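Local coordinates for protein GCN5-related N-acetyltransferase (Kribbella flavida, PDB 4H89) that probably transfers an acyl group, most likely acetyl from acetyl-coenzyme A, to a substrate not yet identified, as a member of the GNAT family, at residues A90-M95 against I125-V130. Residues are numbered along the deposited sequence; the frame is centred on the assembly and turned at random.
Sequences ASASFM and IQFNAV
Two neighbouring parallel strands, 90-95 and 125-127, meet at their N-terminal ends and then splay, their segment axes making an angle of 45°. Gln126 N donates to Ala90 O (2.8 Å, 161° at the hydrogen), where the backbones still pair. One residue on, Ser91 takes over: with OG anti to its backbone N (chi1 -173°), the hydroxyl reaches across the widening gap and donates to Gln126 O at 2.7 Å, nearly along the C=O axis. A water 3.0 Å from Ser91 OG donates to it and accepts from Asn128 N, extending the link to the corner at Asn128, whose ND2 is held by Asn81. At Ser91, an alanine would remove the hydroxyl and would probably leave Gln126 O without this donor and cost the water its acceptor, breaking the bridge to Asn128 N.

On the other face, aromatic bulk fills the wedge. Phe127 swings its ring towards Ala92, CD1 coming within 3.8 Å of Ala92 O while CE1 packs on the Ala92 methyl. Phe94 CE2 meets Phe127 CZ at 3.8 Å with the ring planes about perpendicular; Trp141 packs against both rings. Nearer the paired end, Ala90 CB abuts Ile125 CG1, and Met113 of helix 105-119 covers both residues. That helix completes the beta-alpha-beta crossover, and the splay is consistent with the V-shaped opening between corresponding strands that receives acetyl-coenzyme A in other GNAT enzymes.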
# COMPACT_ATOMS: atom_id res chain seq x y z
N ALA A 90 -3.54 -8.38 8.66
CA ALA A 90 -4.73 -7.59 8.35
C ALA A 90 -4.36 -6.11 8.34
O ALA A 90 -3.33 -5.70 8.84
CB ALA A 90 -5.74 -7.81 9.47
N SER A 91 -5.26 -5.33 7.75
CA SER A 91 -5.22 -3.87 7.92
C SER A 91 -6.63 -3.37 8.00
O SER A 91 -7.60 -4.14 7.90
CB SER A 91 -4.49 -3.26 6.74
OG SER A 91 -4.27 -1.85 6.93
N ALA A 92 -6.76 -2.08 8.25
CA ALA A 92 -8.05 -1.48 8.40
C ALA A 92 -7.93 0.01 8.23
O ALA A 92 -6.86 0.60 8.35
CB ALA A 92 -8.62 -1.79 9.78
N SER A 93 -9.08 0.62 7.95
CA SER A 93 -9.28 2.05 7.91
C SER A 93 -10.52 2.43 8.72
O SER A 93 -11.43 1.64 8.85
CB SER A 93 -9.49 2.51 6.45
OG SER A 93 -8.38 2.19 5.64
N PHE A 94 -10.49 3.66 9.26
CA PHE A 94 -11.53 4.15 10.16
C PHE A 94 -11.99 5.53 9.76
O PHE A 94 -11.16 6.38 9.40
CB PHE A 94 -11.00 4.20 11.61
CG PHE A 94 -10.50 2.87 12.08
CD1 PHE A 94 -11.37 1.96 12.65
CD2 PHE A 94 -9.19 2.49 11.89
CE1 PHE A 94 -10.93 0.69 13.00
CE2 PHE A 94 -8.75 1.22 12.24
CZ PHE A 94 -9.60 0.33 12.83
N MSE A 95 -13.29 5.75 9.88
CA MSE A 95 -13.86 7.10 9.71
C MSE A 95 -14.85 7.31 10.79
O MSE A 95 -15.75 6.54 10.99
CB MSE A 95 -14.56 7.23 8.38
CG MSE A 95 -13.57 6.90 7.29
SE MSE A 95 -14.35 7.43 5.61
CE MSE A 95 -12.75 8.23 4.84
N ILE A 125 -1.70 -7.07 12.59
CA ILE A 125 -2.39 -5.96 11.93
C ILE A 125 -1.36 -4.88 11.62
O ILE A 125 -0.51 -4.57 12.44
CB ILE A 125 -3.47 -5.34 12.82
CG1 ILE A 125 -4.43 -6.39 13.36
CG2 ILE A 125 -4.29 -4.30 12.05
CD1 ILE A 125 -5.30 -5.94 14.53
N GLN A 126 -1.45 -4.29 10.44
CA GLN A 126 -0.55 -3.24 10.01
C GLN A 126 -1.37 -2.07 9.49
O GLN A 126 -2.32 -2.27 8.72
CB GLN A 126 0.35 -3.78 8.89
CG GLN A 126 1.31 -2.81 8.28
CD GLN A 126 2.25 -3.45 7.32
OE1 GLN A 126 2.58 -4.66 7.44
NE2 GLN A 126 2.73 -2.67 6.38
N PHE A 127 -0.99 -0.85 9.89
CA PHE A 127 -1.50 0.39 9.27
C PHE A 127 -0.33 0.97 8.47
O PHE A 127 0.71 1.28 9.03
CB PHE A 127 -1.98 1.40 10.34
CG PHE A 127 -3.11 0.91 11.19
CD1 PHE A 127 -3.98 -0.12 10.79
CD2 PHE A 127 -3.28 1.44 12.45
CE1 PHE A 127 -5.05 -0.52 11.60
CE2 PHE A 127 -4.33 1.08 13.26
CZ PHE A 127 -5.22 0.07 12.85
N ASN A 128 -0.52 1.12 7.16
CA ASN A 128 0.56 1.48 6.29
C ASN A 128 0.99 2.92 6.37
O ASN A 128 2.13 3.24 6.05
CB ASN A 128 0.17 1.14 4.86
CG ASN A 128 -0.21 -0.29 4.75
OD1 ASN A 128 0.63 -1.15 5.05
ND2 ASN A 128 -1.53 -0.56 4.52
N ALA A 129 0.06 3.80 6.76
CA ALA A 129 0.29 5.22 6.69
C ALA A 129 -0.59 5.95 7.67
O ALA A 129 -1.79 6.11 7.48
CB ALA A 129 0.01 5.72 5.30
N VAL A 130 -0.02 6.35 8.78
CA VAL A 130 -0.68 7.11 9.79
C VAL A 130 0.02 8.47 9.88
O VAL A 130 1.21 8.55 10.07
CB VAL A 130 -0.68 6.43 11.18
CG1 VAL A 130 -1.49 7.29 12.14
CG2 VAL A 130 -1.22 5.00 11.07
O HOH W 1 -3.63 1.10 6.52